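PDB 3D1L: putative NADP oxidoreductase BF3122 from Bacteroides fragilis, which probably catalyses an NADP-dependent oxidation or reduction of a substrate that is not yet known. Local coordinates for residues M98-G103 / M107-G112; L21-A26 / A51-A56; V119-Q124 / S173-A178. All blocks are in the same frame, centred on the assembly; numbering follows the deposited sequence.

In the fold
The chain reaches the three contacts in the order 2, 1, 3. Contact 2 joins helices 20-31 and 44-53 of the Rossmann-type domain. Contacts 1 and 3 belong to neighbouring strands of one sheet, 97-100 and 117-122, with centres about 14 Å apart, and H100 O probably accepts a hydrogen bond from F120 N. The centre of contact 2 lies about 21 Å from each of the others, yet L21 reaches both, packing on T101 of contact 1 and on the P122 carbonyl of contact 3. Contact 3 carries the sheet over to the long helix 168-198, which leads into the helical C-terminal part, so the three together run from the presumed nucleotide-binding half to a ligand pocket.

Contact 1 of 3, residues M98-G103 / M107-G112; sequences MVHTAG and MNVWEG
The CB of M98, a selenomethionine, sits over one face of the W110 indole, 3.6 Å from the centroid of the six-membered ring and only 10° off its normal, a CH-pi contact. The two side chains cross at about a right angle. Beyond CG the M98 chain bends at both of its next torsions and carries SE away from the indole; the M98 side chain also touches I88 of helix 78-89. W110 has CG anti to its carbonyl carbon, which sends the indole from the 3-10 turn 107-110 back over the strand. Its opposite face meets its neighbour V109 through CG2, and F81 meets the ring system edge-to-face; a broad, flat residue suits a place enclosed on so many sides.

H100 comes rim to rim with the indole. Its CD2 lies 3.3 Å from W110 NE1, and the planes are inclined by 25°, with neither ring over the other. V109 CG2 meets the imidazole obliquely, 3.7 Å from H100 CD2. With CG between its backbone N and carbonyl carbon (chi1 68°), the imidazole turns so that ND1 accepts the A102 amide, its N 3.2 Å away and nearly in the ring plane, while NE2 donates to P106 O. Histidine fits because one flat group can satisfy a donor and an acceptor within the turn, fixing the ring's rotation. The whole is a strand end packed against the 3-10 turn that follows it, at the C-terminal end of a parallel strand in a Rossmann-type domain.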
loop_
_atom_site.group_PDB
_atom_site.type_symbol
_atom_site.label_atom_id
_atom_site.label_comp_id
_atom_site.label_asym_id
_atom_site.label_seq_id
_atom_site.Cartn_x
_atom_site.Cartn_y
_atom_site.Cartn_z
HETATM N N MSE B 98 -23.775 -18.699 19.660
HETATM C CA MSE B 98 -22.459 -18.060 19.947
HETATM C C MSE B 98 -21.505 -18.312 18.813
HETATM O O MSE B 98 -21.209 -19.468 18.469
HETATM C CB MSE B 98 -21.746 -18.506 21.237
HETATM C CG MSE B 98 -22.489 -19.364 22.195
HETATM SE SE MSE B 98 -24.129 -18.608 22.841
HETATM C CE MSE B 98 -23.365 -16.969 23.514
ATOM N N VAL B 99 -21.022 -17.224 18.240
ATOM C CA VAL B 99 -20.028 -17.295 17.182
ATOM C C VAL B 99 -18.793 -16.485 17.542
ATOM O O VAL B 99 -18.856 -15.520 18.308
ATOM C CB VAL B 99 -20.609 -16.848 15.796
ATOM C CG1 VAL B 99 -21.867 -17.644 15.462
ATOM C CG2 VAL B 99 -20.881 -15.337 15.746
ATOM N N HIS B 100 -17.652 -16.903 17.012
ATOM C CA HIS B 100 -16.480 -16.048 17.064
ATOM C C HIS B 100 -16.086 -15.643 15.659
ATOM O O HIS B 100 -16.624 -16.164 14.688
ATOM C CB HIS B 100 -15.345 -16.685 17.842
ATOM C CG HIS B 100 -14.754 -17.881 17.189
ATOM N ND1 HIS B 100 -13.921 -17.792 16.089
ATOM C CD2 HIS B 100 -14.847 -19.199 17.488
ATOM C CE1 HIS B 100 -13.518 -19.005 15.748
ATOM N NE2 HIS B 100 -14.069 -19.875 16.576
ATOM N N THR B 101 -15.173 -14.690 15.565
ATOM C CA THR B 101 -14.816 -14.075 14.295
ATOM C C THR B 101 -13.355 -14.312 13.909
ATOM O O THR B 101 -12.797 -13.584 13.068
ATOM C CB THR B 101 -15.051 -12.580 14.372
ATOM O OG1 THR B 101 -14.372 -12.066 15.517
ATOM C CG2 THR B 101 -16.535 -12.284 14.537
ATOM N N ALA B 102 -12.708 -15.280 14.544
ATOM C CA ALA B 102 -11.276 -15.473 14.326
ATOM C C ALA B 102 -11.012 -16.424 13.174
ATOM O O ALA B 102 -11.659 -17.459 13.055
ATOM C CB ALA B 102 -10.609 -15.956 15.557
ATOM N N GLY B 103 -10.036 -16.065 12.336
ATOM C CA GLY B 103 -9.589 -16.913 11.234
ATOM C C GLY B 103 -8.907 -18.202 11.679
ATOM O O GLY B 103 -9.025 -19.242 11.020
HETATM N N MSE B 107 -13.722 -23.878 15.268
HETATM C CA MSE B 107 -15.096 -23.774 15.769
HETATM C C MSE B 107 -15.305 -24.559 17.057
HETATM O O MSE B 107 -16.143 -24.182 17.876
HETATM C CB MSE B 107 -16.092 -24.270 14.730
HETATM C CG MSE B 107 -17.539 -24.084 15.126
HETATM SE SE MSE B 107 -18.769 -24.701 13.756
HETATM C CE MSE B 107 -18.507 -26.608 13.889
ATOM N N ASN B 108 -14.531 -25.629 17.236
ATOM C CA ASN B 108 -14.727 -26.569 18.358
ATOM C C ASN B 108 -14.489 -25.978 19.745
ATOM O O ASN B 108 -14.815 -26.615 20.737
ATOM C CB ASN B 108 -13.921 -27.877 18.173
ATOM C CG ASN B 108 -12.398 -27.659 18.208
ATOM O OD1 ASN B 108 -11.901 -26.683 18.777
ATOM N ND2 ASN B 108 -11.656 -28.577 17.596
ATOM N N VAL B 109 -13.938 -24.767 19.823
ATOM C CA VAL B 109 -13.861 -24.088 21.115
ATOM C C VAL B 109 -15.199 -24.148 21.841
ATOM O O VAL B 109 -15.252 -24.450 23.029
ATOM C CB VAL B 109 -13.358 -22.621 21.015
ATOM C CG1 VAL B 109 -11.995 -22.630 20.541
ATOM C CG2 VAL B 109 -14.224 -21.751 20.076
ATOM N N TRP B 110 -16.280 -23.894 21.110
ATOM C CA TRP B 110 -17.614 -23.848 21.693
ATOM C C TRP B 110 -18.231 -25.180 22.089
ATOM O O TRP B 110 -19.196 -25.192 22.852
ATOM C CB TRP B 110 -18.569 -23.199 20.710
ATOM C CG TRP B 110 -18.219 -21.807 20.337
ATOM C CD1 TRP B 110 -17.798 -21.358 19.112
ATOM C CD2 TRP B 110 -18.287 -20.663 21.185
ATOM N NE1 TRP B 110 -17.600 -19.999 19.151
ATOM C CE2 TRP B 110 -17.895 -19.545 20.411
ATOM C CE3 TRP B 110 -18.651 -20.468 22.527
ATOM C CZ2 TRP B 110 -17.850 -18.252 20.936
ATOM C CZ3 TRP B 110 -18.595 -19.173 23.046
ATOM C CH2 TRP B 110 -18.197 -18.086 22.248
ATOM N N GLU B 111 -17.736 -26.284 21.527
ATOM C CA GLU B 111 -18.447 -27.550 21.648
ATOM C C GLU B 111 -18.426 -28.092 23.075
ATOM O O GLU B 111 -17.386 -28.093 23.742
ATOM C CB GLU B 111 -17.973 -28.578 20.612
ATOM C CG GLU B 111 -16.876 -29.548 21.040
ATOM C CD GLU B 111 -16.743 -30.716 20.074
ATOM O OE1 GLU B 111 -17.695 -31.517 19.999
ATOM O OE2 GLU B 111 -15.694 -30.840 19.390
ATOM N N GLY B 112 -19.595 -28.521 23.547
ATOM C CA GLY B 112 -19.748 -28.918 24.941
ATOM C C GLY B 112 -20.144 -27.747 25.830
ATOM O O GLY B 112 -20.681 -27.952 26.921
#

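Contact 2 of 3, residues L21-A26 / A51-A56; sequences LATNLA and AQKVEA
K53 of segment 51-56 reaches toward T23 on helix 20-31. Its CB points toward the facing helix, and CG, anti to the carbonyl carbon (chi1 -71°), starts a chain that runs fully extended through CD and CE, its methylenes spanning the gap between the segments. At the tip NZ comes 4.0 Å from T23 CG2, a contact with the methyl branch. The ammonium group's polar link to T23 passes through a water, which accepts from NZ at 3.1 Å and donates to T23 OG1 at 2.9 Å. That hydroxyl is also hydrogen-bonded to G19 O, in the glycine-rich turn that leads into its helix, so threonine suits the place by offering a methyl to one neighbour and a hydroxyl to two others.

Helix 20-31 follows the glycine-rich turn of a GxGxxA pattern that includes A22, consistent with a Rossmann-type nucleotide-binding fold, and helix 44-53 is the next helix along the chain, after strand 35-40. In the more buried part of the contact, V54 brings CG1 to 3.8 Å from A26 O and 4.1 Å from A26 CB. Alanine's small side chain lets V54 approach the helix backbone this closely, while L50 touches both T23 and A26 and I36 of strand 35-40 packs on V54.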
loop_
_atom_site.group_PDB
_atom_site.type_symbol
_atom_site.label_atom_id
_atom_site.label_comp_id
_atom_site.label_asym_id
_atom_site.label_seq_id
_atom_site.Cartn_x
_atom_site.Cartn_y
_atom_site.Cartn_z
ATOM N N LEU B 21 -12.404 -5.160 13.706
ATOM C CA LEU B 21 -13.349 -6.021 12.979
ATOM C C LEU B 21 -14.744 -5.863 13.541
ATOM O O LEU B 21 -15.701 -5.672 12.795
ATOM C CB LEU B 21 -12.884 -7.503 13.018
ATOM C CG LEU B 21 -13.745 -8.617 12.365
ATOM C CD1 LEU B 21 -12.896 -9.855 12.041
ATOM C CD2 LEU B 21 -14.966 -9.010 13.198
ATOM N N ALA B 22 -14.876 -5.916 14.864
ATOM C CA ALA B 22 -16.193 -5.820 15.491
ATOM C C ALA B 22 -16.857 -4.454 15.204
ATOM O O ALA B 22 -18.050 -4.390 14.919
ATOM C CB ALA B 22 -16.087 -6.091 16.989
ATOM N N THR B 23 -16.078 -3.377 15.250
ATOM C CA THR B 23 -16.567 -2.031 14.951
ATOM C C THR B 23 -17.157 -1.968 13.544
ATOM O O THR B 23 -18.303 -1.554 13.358
ATOM C CB THR B 23 -15.422 -0.997 15.139
ATOM O OG1 THR B 23 -15.071 -0.933 16.533
ATOM C CG2 THR B 23 -15.801 0.397 14.640
ATOM N N ASN B 24 -16.398 -2.432 12.563
ATOM C CA ASN B 24 -16.854 -2.442 11.186
ATOM C C ASN B 24 -18.042 -3.384 10.950
ATOM O O ASN B 24 -18.996 -3.019 10.285
ATOM C CB ASN B 24 -15.681 -2.782 10.251
ATOM C CG ASN B 24 -14.730 -1.599 10.052
ATOM O OD1 ASN B 24 -15.038 -0.667 9.309
ATOM N ND2 ASN B 24 -13.572 -1.634 10.718
ATOM N N LEU B 25 -17.977 -4.586 11.511
ATOM C CA LEU B 25 -19.063 -5.545 11.388
ATOM C C LEU B 25 -20.306 -5.016 12.080
ATOM O O LEU B 25 -21.394 -5.191 11.589
ATOM C CB LEU B 25 -18.669 -6.905 11.969
ATOM C CG LEU B 25 -19.701 -8.042 11.957
ATOM C CD1 LEU B 25 -20.248 -8.347 10.537
ATOM C CD2 LEU B 25 -19.112 -9.305 12.556
ATOM N N ALA B 26 -20.153 -4.374 13.229
ATOM C CA ALA B 26 -21.331 -3.784 13.902
ATOM C C ALA B 26 -21.977 -2.679 13.089
ATOM O O ALA B 26 -23.189 -2.638 12.987
ATOM C CB ALA B 26 -20.993 -3.298 15.331
ATOM N N ALA B 51 -20.682 1.604 20.973
ATOM C CA ALA B 51 -22.120 1.626 21.299
ATOM C C ALA B 51 -22.829 2.866 20.790
ATOM O O ALA B 51 -23.991 2.814 20.369
ATOM C CB ALA B 51 -22.324 1.477 22.797
ATOM N N GLN B 52 -22.141 3.996 20.832
ATOM C CA GLN B 52 -22.715 5.246 20.330
ATOM C C GLN B 52 -22.930 5.221 18.836
ATOM O O GLN B 52 -23.832 5.897 18.329
ATOM C CB GLN B 52 -21.767 6.386 20.573
ATOM C CG GLN B 52 -21.757 6.904 21.939
ATOM C CD GLN B 52 -20.773 8.038 22.034
ATOM O OE1 GLN B 52 -19.924 8.056 22.924
ATOM N NE2 GLN B 52 -20.855 8.980 21.076
ATOM N N LYS B 53 -22.068 4.490 18.122
ATOM C CA LYS B 53 -22.156 4.439 16.672
ATOM C C LYS B 53 -23.375 3.636 16.208
ATOM O O LYS B 53 -23.910 3.882 15.130
ATOM C CB LYS B 53 -20.867 3.868 16.071
ATOM C CG LYS B 53 -19.663 4.818 16.177
ATOM C CD LYS B 53 -18.347 4.064 15.989
ATOM C CE LYS B 53 -17.116 4.960 16.204
ATOM N NZ LYS B 53 -15.869 4.126 16.013
ATOM N N VAL B 54 -23.820 2.691 17.027
ATOM C CA VAL B 54 -24.809 1.714 16.592
ATOM C C VAL B 54 -25.990 1.731 17.530
ATOM O O VAL B 54 -26.774 0.756 17.592
ATOM C CB VAL B 54 -24.226 0.278 16.513
ATOM C CG1 VAL B 54 -23.104 0.200 15.449
ATOM C CG2 VAL B 54 -23.715 -0.180 17.882
ATOM N N GLU B 55 -26.095 2.850 18.253
ATOM C CA GLU B 55 -27.171 3.131 19.201
ATOM C C GLU B 55 -27.458 1.998 20.164
ATOM O O GLU B 55 -28.608 1.612 20.312
ATOM C CB GLU B 55 -28.459 3.552 18.449
ATOM C CG GLU B 55 -28.271 4.857 17.690
ATOM C CD GLU B 55 -29.468 5.244 16.875
ATOM O OE1 GLU B 55 -29.622 4.734 15.734
ATOM O OE2 GLU B 55 -30.243 6.094 17.363
ATOM N N ALA B 56 -26.417 1.504 20.833
ATOM C CA ALA B 56 -26.493 0.319 21.714
ATOM C C ALA B 56 -26.154 0.672 23.136
ATOM O O ALA B 56 -25.479 1.672 23.365
ATOM C CB ALA B 56 -25.485 -0.749 21.236
HETATM O O HOH W 1 -15.445 1.651 17.851
#

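Contact 3 of 3, residues V119-Q124 / S173-A178; sequences VFYPMQ and SLHLAA. With MPR (2-mercapto-propion aldehyde), chain E.
This is a buried strand-to-helix contact, apolar for the most part, where the end of strand 117-122 and the residues just beyond it meet the long helix 168-198 at the wall of a ligand pocket. M123, a selenomethionine, supplies the apolar half. Its CG is anti to the backbone N (chi1 -167°) and its chain stays extended until it bends at the last torsion, bringing SE to 3.8 Å from L174 CB and 4.1 Å from A178 CB. A long, pliable side chain fits the gap to the helix, reaching residues one helical turn apart, and L209 of the second subunit packs against M123 as well.

Y121 reaches the helix with its hydroxyl end. Its OH lies 3.7 Å from H175 CD2, approaching that ring obliquely, and the two side chains cross at about a right angle; the tyrosine is long enough to bridge the gap from strand to helix. H175 turns NE2 to the bound 2-mercapto-propion aldehyde, donating a weak hydrogen bond to its atom O, 3.1 Å away, with an angle of 147° at the hydrogen. A178 CB touches ligand C3 at 3.6 Å, and Q124 also lines the pocket.

S104 OG hydrogen-bonds to H175 ND1, and H241 of the second subunit meets the imidazole edge-to-face. Thus a second-shell hydroxyl and a neighbouring subunit would together restrict how the imidazole turns, keeping NE2 directed at a carbonyl-type oxygen in a pocket with both apolar (A178, V179) and polar (Q124, T125, N183) walls.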
loop_
_atom_site.group_PDB
_atom_site.type_symbol
_atom_site.label_atom_id
_atom_site.label_comp_id
_atom_site.label_asym_id
_atom_site.label_seq_id
_atom_site.Cartn_x
_atom_site.Cartn_y
_atom_site.Cartn_z
ATOM N N VAL B 119 -18.775 -20.044 13.491
ATOM C CA VAL B 119 -17.735 -19.082 13.176
ATOM C C VAL B 119 -18.333 -18.179 12.116
ATOM O O VAL B 119 -18.968 -18.649 11.186
ATOM C CB VAL B 119 -16.459 -19.781 12.644
ATOM C CG1 VAL B 119 -15.383 -18.760 12.252
ATOM C CG2 VAL B 119 -15.918 -20.744 13.679
ATOM N N PHE B 120 -18.151 -16.883 12.288
ATOM C CA PHE B 120 -18.753 -15.851 11.455
ATOM C C PHE B 120 -17.581 -14.945 11.053
ATOM O O PHE B 120 -17.342 -13.927 11.708
ATOM C CB PHE B 120 -19.736 -15.091 12.335
ATOM C CG PHE B 120 -20.749 -14.263 11.603
ATOM C CD1 PHE B 120 -21.655 -14.840 10.718
ATOM C CD2 PHE B 120 -20.864 -12.914 11.886
ATOM C CE1 PHE B 120 -22.614 -14.075 10.076
ATOM C CE2 PHE B 120 -21.840 -12.125 11.257
ATOM C CZ PHE B 120 -22.723 -12.712 10.351
ATOM N N TYR B 121 -16.842 -15.332 10.001
ATOM C CA TYR B 121 -15.511 -14.745 9.701
ATOM C C TYR B 121 -15.464 -13.840 8.448
ATOM O O TYR B 121 -15.373 -14.341 7.344
ATOM C CB TYR B 121 -14.483 -15.876 9.538
ATOM C CG TYR B 121 -13.065 -15.442 9.162
ATOM C CD1 TYR B 121 -12.354 -14.488 9.926
ATOM C CD2 TYR B 121 -12.400 -16.058 8.103
ATOM C CE1 TYR B 121 -11.054 -14.120 9.582
ATOM C CE2 TYR B 121 -11.101 -15.721 7.766
ATOM C CZ TYR B 121 -10.435 -14.760 8.494
ATOM O OH TYR B 121 -9.151 -14.464 8.124
ATOM N N PRO B 122 -15.574 -12.517 8.618
ATOM C CA PRO B 122 -15.347 -11.645 7.465
ATOM C C PRO B 122 -13.853 -11.347 7.310
ATOM O O PRO B 122 -13.253 -10.799 8.221
ATOM C CB PRO B 122 -16.127 -10.373 7.819
ATOM C CG PRO B 122 -16.140 -10.319 9.338
ATOM C CD PRO B 122 -15.953 -11.764 9.835
HETATM N N MSE B 123 -13.270 -11.732 6.175
HETATM C CA MSE B 123 -11.817 -11.659 5.962
HETATM C C MSE B 123 -11.511 -10.390 5.191
HETATM O O MSE B 123 -11.825 -10.257 4.011
HETATM C CB MSE B 123 -11.343 -12.884 5.164
HETATM C CG MSE B 123 -9.838 -13.090 5.141
HETATM SE SE MSE B 123 -9.334 -14.673 4.127
HETATM C CE MSE B 123 -10.033 -14.093 2.420
ATOM N N GLN B 124 -10.923 -9.441 5.881
ATOM C CA GLN B 124 -10.600 -8.143 5.317
ATOM C C GLN B 124 -9.742 -7.462 6.350
ATOM O O GLN B 124 -9.794 -7.808 7.520
ATOM C CB GLN B 124 -11.890 -7.329 5.050
ATOM C CG GLN B 124 -11.730 -6.002 4.267
ATOM C CD GLN B 124 -10.831 -6.137 3.047
ATOM O OE1 GLN B 124 -9.609 -6.260 3.174
ATOM N NE2 GLN B 124 -11.431 -6.137 1.860
ATOM N N SER B 173 -6.105 -21.952 6.531
ATOM C CA SER B 173 -5.377 -21.816 5.275
ATOM C C SER B 173 -5.538 -20.426 4.652
ATOM O O SER B 173 -4.564 -19.811 4.227
ATOM C CB SER B 173 -5.870 -22.876 4.298
ATOM O OG SER B 173 -5.325 -24.148 4.634
ATOM N N LEU B 174 -6.774 -19.943 4.590
ATOM C CA LEU B 174 -7.060 -18.640 4.015
ATOM C C LEU B 174 -6.414 -17.559 4.872
ATOM O O LEU B 174 -5.811 -16.630 4.354
ATOM C CB LEU B 174 -8.566 -18.423 3.931
ATOM C CG LEU B 174 -9.285 -19.274 2.887
ATOM C CD1 LEU B 174 -10.783 -19.306 3.208
ATOM C CD2 LEU B 174 -9.045 -18.737 1.466
ATOM N N HIS B 175 -6.541 -17.692 6.187
ATOM C CA HIS B 175 -5.974 -16.716 7.096
ATOM C C HIS B 175 -4.459 -16.646 6.976
ATOM O O HIS B 175 -3.883 -15.560 7.005
ATOM C CB HIS B 175 -6.425 -16.971 8.556
ATOM C CG HIS B 175 -5.985 -15.903 9.517
ATOM N ND1 HIS B 175 -5.772 -16.139 10.858
ATOM C CD2 HIS B 175 -5.688 -14.595 9.321
ATOM C CE1 HIS B 175 -5.380 -15.028 11.450
ATOM N NE2 HIS B 175 -5.320 -14.072 10.541
ATOM N N LEU B 176 -3.802 -17.786 6.819
ATOM C CA LEU B 176 -2.347 -17.765 6.642
ATOM C C LEU B 176 -1.956 -16.983 5.399
ATOM O O LEU B 176 -1.067 -16.126 5.440
ATOM C CB LEU B 176 -1.751 -19.182 6.604
ATOM C CG LEU B 176 -0.272 -19.317 6.188
ATOM C CD1 LEU B 176 0.705 -18.791 7.250
ATOM C CD2 LEU B 176 0.064 -20.758 5.847
ATOM N N ALA B 177 -2.630 -17.273 4.290
ATOM C CA ALA B 177 -2.408 -16.529 3.050
ATOM C C ALA B 177 -2.723 -15.027 3.203
ATOM O O ALA B 177 -2.055 -14.178 2.624
ATOM C CB ALA B 177 -3.233 -17.166 1.917
ATOM N N ALA B 178 -3.740 -14.708 3.997
ATOM C CA ALA B 178 -4.157 -13.311 4.247
ATOM C C ALA B 178 -3.124 -12.587 5.076
ATOM O O ALA B 178 -3.030 -11.372 5.015
ATOM C CB ALA B 178 -5.530 -13.272 4.975
HETATM C C1 MPR E . -5.494 -11.238 8.970
HETATM O O MPR E . -4.587 -11.093 9.838
HETATM C C2 MPR E . -5.542 -10.631 7.601
HETATM C C3 MPR E . -6.906 -10.526 6.935
HETATM S S3 MPR E . -6.971 -9.150 5.744
#